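Local coordinates for protein ATP-dependent DNA helicase (Mycobacterium smegmatis, PDB 5V9X) that unwinds RNA:DNA hybrids as a 3'-to-5' helicase, tracking along single-stranded DNA and probably driven by ATP hydrolysis, at residues 778-783 / 825-830; 64-69 / 227-232. All coordinates share one frame; numbering follows the deposited sequence.

Contact 1 (778-783 / 825-830)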
loop_
_atom_site.group_PDB
_atom_site.type_symbol
_atom_site.label_atom_id
_atom_site.label_comp_id
_atom_site.label_asym_id
_atom_site.label_seq_id
_atom_site.Cartn_x
_atom_site.Cartn_y
_atom_site.Cartn_z
ATOM N N SER A 778 -8.225 -17.454 4.346
ATOM C CA SER A 778 -6.938 -16.774 4.458
ATOM C C SER A 778 -7.008 -15.625 5.455
ATOM O O SER A 778 -6.136 -15.487 6.321
ATOM C CB SER A 778 -6.488 -16.268 3.087
ATOM O OG SER A 778 -6.195 -17.344 2.214
ATOM N N ARG A 779 -8.040 -14.787 5.349
ATOM C CA ARG A 779 -8.134 -13.634 6.233
ATOM C C ARG A 779 -8.497 -14.027 7.660
ATOM O O ARG A 779 -8.215 -13.262 8.587
ATOM C CB ARG A 779 -9.138 -12.626 5.674
ATOM C CG ARG A 779 -8.758 -12.086 4.296
ATOM C CD ARG A 779 -7.369 -11.457 4.304
ATOM N NE ARG A 779 -6.892 -11.140 2.961
ATOM C CZ ARG A 779 -6.913 -9.924 2.423
ATOM N NH1 ARG A 779 -7.387 -8.897 3.118
ATOM N NH2 ARG A 779 -6.457 -9.731 1.191
ATOM N N PHE A 780 -9.105 -15.199 7.863
ATOM C CA PHE A 780 -9.277 -15.697 9.226
ATOM C C PHE A 780 -7.939 -16.103 9.829
ATOM O O PHE A 780 -7.711 -15.918 11.030
ATOM C CB PHE A 780 -10.253 -16.874 9.248
ATOM C CG PHE A 780 -10.486 -17.444 10.623
ATOM C CD1 PHE A 780 -11.508 -16.962 11.424
ATOM C CD2 PHE A 780 -9.685 -18.468 11.114
ATOM C CE1 PHE A 780 -11.727 -17.486 12.689
ATOM C CE2 PHE A 780 -9.895 -18.993 12.378
ATOM C CZ PHE A 780 -10.919 -18.503 13.166
ATOM N N ARG A 781 -7.045 -16.670 9.014
ATOM C CA ARG A 781 -5.719 -17.034 9.503
ATOM C C ARG A 781 -4.909 -15.794 9.862
ATOM O O ARG A 781 -4.337 -15.710 10.956
ATOM C CB ARG A 781 -4.982 -17.869 8.455
ATOM C CG ARG A 781 -3.507 -18.069 8.769
ATOM C CD ARG A 781 -2.762 -18.703 7.609
ATOM N NE ARG A 781 -2.919 -17.953 6.364
ATOM C CZ ARG A 781 -2.260 -16.835 6.074
ATOM N NH1 ARG A 781 -1.402 -16.320 6.944
ATOM N NH2 ARG A 781 -2.465 -16.226 4.914
ATOM N N GLU A 782 -4.842 -14.823 8.946
ATOM C CA GLU A 782 -4.093 -13.599 9.215
ATOM C C GLU A 782 -4.654 -12.864 10.429
ATOM O O GLU A 782 -3.897 -12.284 11.217
ATOM C CB GLU A 782 -4.105 -12.690 7.983
ATOM C CG GLU A 782 -3.464 -13.291 6.735
ATOM C CD GLU A 782 -3.618 -12.398 5.512
ATOM O OE1 GLU A 782 -4.256 -11.330 5.629
ATOM O OE2 GLU A 782 -3.103 -12.764 4.432
ATOM N N CYS A 783 -5.980 -12.882 10.600
ATOM C CA CYS A 783 -6.585 -12.226 11.755
ATOM C C CYS A 783 -6.247 -12.958 13.048
ATOM O O CYS A 783 -5.869 -12.331 14.046
ATOM C CB CYS A 783 -8.100 -12.128 11.574
ATOM S SG CYS A 783 -8.643 -10.791 10.483
ATOM N N LEU A 825 -15.964 -12.630 13.358
ATOM C CA LEU A 825 -16.565 -11.328 13.078
ATOM C C LEU A 825 -15.599 -10.428 12.318
ATOM O O LEU A 825 -15.977 -9.780 11.334
ATOM C CB LEU A 825 -16.998 -10.658 14.383
ATOM C CG LEU A 825 -18.044 -11.349 15.257
ATOM C CD1 LEU A 825 -18.271 -10.553 16.533
ATOM C CD2 LEU A 825 -19.351 -11.530 14.502
ATOM N N GLU A 826 -14.339 -10.380 12.758
ATOM C CA GLU A 826 -13.376 -9.476 12.138
ATOM C C GLU A 826 -12.964 -9.963 10.754
ATOM O O GLU A 826 -12.779 -9.153 9.838
ATOM C CB GLU A 826 -12.154 -9.309 13.041
ATOM C CG GLU A 826 -11.037 -8.474 12.435
ATOM C CD GLU A 826 -11.504 -7.108 11.953
ATOM O OE1 GLU A 826 -12.450 -6.543 12.545
ATOM O OE2 GLU A 826 -10.919 -6.595 10.976
ATOM N N ALA A 827 -12.815 -11.278 10.581
ATOM C CA ALA A 827 -12.515 -11.818 9.259
ATOM C C ALA A 827 -13.613 -11.461 8.263
ATOM O O ALA A 827 -13.330 -11.040 7.135
ATOM C CB ALA A 827 -12.328 -13.333 9.341
ATOM N N VAL A 828 -14.876 -11.616 8.669
ATOM C CA VAL A 828 -15.986 -11.208 7.813
ATOM C C VAL A 828 -15.977 -9.695 7.620
ATOM O O VAL A 828 -16.295 -9.192 6.535
ATOM C CB VAL A 828 -17.324 -11.698 8.398
ATOM C CG1 VAL A 828 -18.475 -11.288 7.506
ATOM C CG2 VAL A 828 -17.318 -13.205 8.561
ATOM N N ARG A 829 -15.609 -8.950 8.663
ATOM C CA ARG A 829 -15.554 -7.496 8.558
ATOM C C ARG A 829 -14.515 -7.056 7.532
ATOM O O ARG A 829 -14.774 -6.156 6.724
ATOM C CB ARG A 829 -15.257 -6.895 9.935
ATOM C CG ARG A 829 -15.732 -5.464 10.151
ATOM C CD ARG A 829 -14.772 -4.451 9.555
ATOM N NE ARG A 829 -13.379 -4.741 9.878
ATOM C CZ ARG A 829 -12.345 -4.208 9.237
ATOM N NH1 ARG A 829 -12.551 -3.360 8.238
ATOM N NH2 ARG A 829 -11.104 -4.524 9.588
ATOM N N GLU A 830 -13.335 -7.682 7.540
ATOM C CA GLU A 830 -12.290 -7.283 6.601
ATOM C C GLU A 830 -12.661 -7.642 5.167
ATOM O O GLU A 830 -12.474 -6.831 4.253
ATOM C CB GLU A 830 -10.955 -7.925 6.978
ATOM C CG GLU A 830 -9.829 -7.562 6.014
ATOM C CD GLU A 830 -8.491 -8.174 6.382
ATOM O OE1 GLU A 830 -8.440 -8.986 7.328
ATOM O OE2 GLU A 830 -7.487 -7.839 5.718
#
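R779 on helix 774-786 reaches across to E830 on helix 822-835 and forms a salt bridge with it. The R779 chain starts toward the other helix. R779 CB lies 4.1 Å from E830 OE1. CG stands beside the backbone N, and the chain bends at chi2 (-56°). R779 CD then comes within 3.9 Å of E830 OE2. NE has a long, purely electrostatic pairing with E782 OE1, which sits well out of the guanidinium plane. R779 NH1 at the tip meets E830 OE2 at 2.8 Å, at the edge of the guanidinium. The N-H points poorly, at 129°, so the hydrogen bond is weak. The guanidinium and carboxylate planes are 59° apart. E830 arrives extended, across the arginine chain at about a right angle.

Next to the ion pair the helices meet through small groups. A827 CB packs 3.9 Å from F780 CA. C783 SG lies 3.6 Å from E830 OE1 and 3.9 Å from E826 CG. The segment axes approach to 8.7 Å.

E830 OE1 has a second partner in K200, from the DEAD/DEAH box range. E782 pairs with R552 and R781 with E574. R781 also pairs with E782, which joins R779, R781, E782 and E830 into one buried network. The E782 and E830 carboxylates come near each other without touching. R779, paired with both, probably offsets their repulsion together with R552 and K200.

Contact 2 (64-69 / 227-232); sequences NTLVIA and ATVRPP
I68 and V229 form the centre of this contact, with their side chains crossing at about a right angle. I68 CD1 lies 3.6 Å from V229 CG1. Further back, I68 CG1 is 3.7 Å from V229 CG2, so both valine methyls bear on the isoleucine. I68 CG1 stands beside its own backbone N (chi1 -54°), and the nearly straight run beyond it carries CD1 to the loop. There I68 CD1 also meets P232 CB at 3.9 Å. L66, two residues earlier on the strand, adds CD2. L66 CD2 is 4.1 Å from V229 CG1 and 3.8 Å from P232 O.

At the other end the backbones come close. A227 CA makes a CA-H...O contact with A69 O at 3.1 Å. The same carbonyl accepts a hydrogen bond from K75 NZ.

The next shell sets these groups in place. V235 of helix 232-240 touches both L66 and V229. I247 of strand 245-248 touches I68 and P232. Strand 64-68 is hydrogen-bonded to T246 and V248 of that neighbour and to R222 and G224 on strand 221-226. The loop turns through a cis peptide before P231, which sits at the N-cap position of helix 232-240. R230 leaves in another direction and pairs with E628.

The order of the parallel sheet fits a RecA-like helicase domain. A69 would open the P-loop (Walker A), and S226, A227 and T228 match the SAT sequence of helicase motif III. A227 lies near the bound AMP-PNP.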
loop_
_atom_site.group_PDB
_atom_site.type_symbol
_atom_site.label_atom_id
_atom_site.label_comp_id
_atom_site.label_asym_id
_atom_site.label_seq_id
_atom_site.Cartn_x
_atom_site.Cartn_y
_atom_site.Cartn_z
ATOM N N ASN A 64 -2.601 20.515 15.801
ATOM C CA ASN A 64 -2.316 19.382 14.931
ATOM C C ASN A 64 -2.483 19.828 13.486
ATOM O O ASN A 64 -3.465 20.494 13.145
ATOM C CB ASN A 64 -3.252 18.212 15.244
ATOM C CG ASN A 64 -2.948 17.550 16.580
ATOM O OD1 ASN A 64 -2.135 18.041 17.366
ATOM N ND2 ASN A 64 -3.611 16.429 16.845
ATOM N N THR A 65 -1.518 19.482 12.639
ATOM C CA THR A 65 -1.467 20.011 11.283
ATOM C C THR A 65 -1.239 18.891 10.280
ATOM O O THR A 65 -0.347 18.058 10.465
ATOM C CB THR A 65 -0.360 21.061 11.153
ATOM O OG1 THR A 65 -0.524 22.056 12.172
ATOM C CG2 THR A 65 -0.412 21.726 9.783
ATOM N N LEU A 66 -2.044 18.877 9.221
ATOM C CA LEU A 66 -1.838 17.998 8.076
ATOM C C LEU A 66 -1.419 18.854 6.888
ATOM O O LEU A 66 -2.175 19.732 6.454
ATOM C CB LEU A 66 -3.101 17.203 7.747
ATOM C CG LEU A 66 -3.068 16.398 6.442
ATOM C CD1 LEU A 66 -2.098 15.227 6.536
ATOM C CD2 LEU A 66 -4.463 15.919 6.061
ATOM N N VAL A 67 -0.223 18.601 6.369
ATOM C CA VAL A 67 0.333 19.365 5.260
ATOM C C VAL A 67 0.133 18.567 3.979
ATOM O O VAL A 67 0.597 17.427 3.865
ATOM C CB VAL A 67 1.817 19.690 5.492
ATOM C CG1 VAL A 67 2.339 20.608 4.399
ATOM C CG2 VAL A 67 2.009 20.318 6.868
ATOM N N ILE A 68 -0.563 19.163 3.016
ATOM C CA ILE A 68 -0.877 18.523 1.743
ATOM C C ILE A 68 -0.259 19.390 0.656
ATOM O O ILE A 68 -0.777 20.467 0.334
ATOM C CB ILE A 68 -2.386 18.360 1.536
ATOM C CG1 ILE A 68 -3.008 17.622 2.723
ATOM C CG2 ILE A 68 -2.669 17.625 0.235
ATOM C CD1 ILE A 68 -4.519 17.630 2.712
ATOM N N ALA A 69 0.848 18.928 0.082
ATOM C CA ALA A 69 1.573 19.683 -0.928
ATOM C C ALA A 69 2.367 18.703 -1.777
ATOM O O ALA A 69 2.703 17.609 -1.309
ATOM C CB ALA A 69 2.502 20.724 -0.283
ATOM N N ALA A 227 1.822 14.142 -0.212
ATOM C CA ALA A 227 1.473 14.775 -1.475
ATOM C C ALA A 227 0.193 14.218 -2.081
ATOM O O ALA A 227 -0.301 14.775 -3.068
ATOM C CB ALA A 227 2.619 14.611 -2.476
ATOM N N THR A 228 -0.351 13.137 -1.519
ATOM C CA THR A 228 -1.487 12.414 -2.096
ATOM C C THR A 228 -2.506 12.154 -0.986
ATOM O O THR A 228 -2.529 11.077 -0.385
ATOM C CB THR A 228 -1.016 11.118 -2.757
ATOM O OG1 THR A 228 -0.233 10.363 -1.823
ATOM C CG2 THR A 228 -0.167 11.425 -3.982
ATOM N N VAL A 229 -3.354 13.145 -0.724
ATOM C CA VAL A 229 -4.340 13.081 0.349
ATOM C C VAL A 229 -5.725 13.237 -0.257
ATOM O O VAL A 229 -6.027 14.269 -0.871
ATOM C CB VAL A 229 -4.098 14.157 1.419
ATOM C CG1 VAL A 229 -5.157 14.062 2.507
ATOM C CG2 VAL A 229 -2.710 14.019 2.009
ATOM N N ARG A 230 -6.567 12.227 -0.071
ATOM C CA ARG A 230 -7.960 12.281 -0.491
ATOM C C ARG A 230 -8.764 11.208 0.236
ATOM O O ARG A 230 -8.472 10.012 0.098
ATOM C CB ARG A 230 -8.080 12.109 -2.005
ATOM C CG ARG A 230 -9.489 11.802 -2.475
ATOM C CD ARG A 230 -9.602 11.889 -3.983
ATOM N NE ARG A 230 -10.812 11.235 -4.473
ATOM C CZ ARG A 230 -11.323 11.424 -5.685
ATOM N NH1 ARG A 230 -10.737 12.258 -6.533
ATOM N NH2 ARG A 230 -12.428 10.785 -6.046
ATOM N N PRO A 231 -9.775 11.588 1.031
ATOM C CA PRO A 231 -10.175 12.976 1.283
ATOM C C PRO A 231 -9.341 13.623 2.384
ATOM O O PRO A 231 -8.891 12.922 3.291
ATOM C CB PRO A 231 -11.645 12.850 1.716
ATOM C CG PRO A 231 -11.931 11.351 1.819
ATOM C CD PRO A 231 -10.617 10.644 1.779
ATOM N N PRO A 232 -9.128 14.940 2.296
ATOM C CA PRO A 232 -8.360 15.619 3.354
ATOM C C PRO A 232 -8.960 15.453 4.739
ATOM O O PRO A 232 -8.222 15.219 5.704
ATOM C CB PRO A 232 -8.369 17.085 2.901
ATOM C CG PRO A 232 -8.548 17.017 1.421
ATOM C CD PRO A 232 -9.447 15.841 1.176
#

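Contact 2 is the one beside the nucleotide. The A227 side chain is about 4 Å from the AMP-PNP and about 7 Å from the magnesium ion. Contact 1 lies in the DEAD/H-associated range late in the sequence, and its nearest atom is about 8 Å from the bound nucleic acid. The nearest atom of contact 2 is about 14 Å from the bound nucleic acid. The two do not touch: their centres are 30 Å apart and their nearest atoms about 16 Å. They follow one another along the chain. Through the lysine that pairs with E830, contact 1 is linked to the DEAD/DEAH box range, which also holds contact 2.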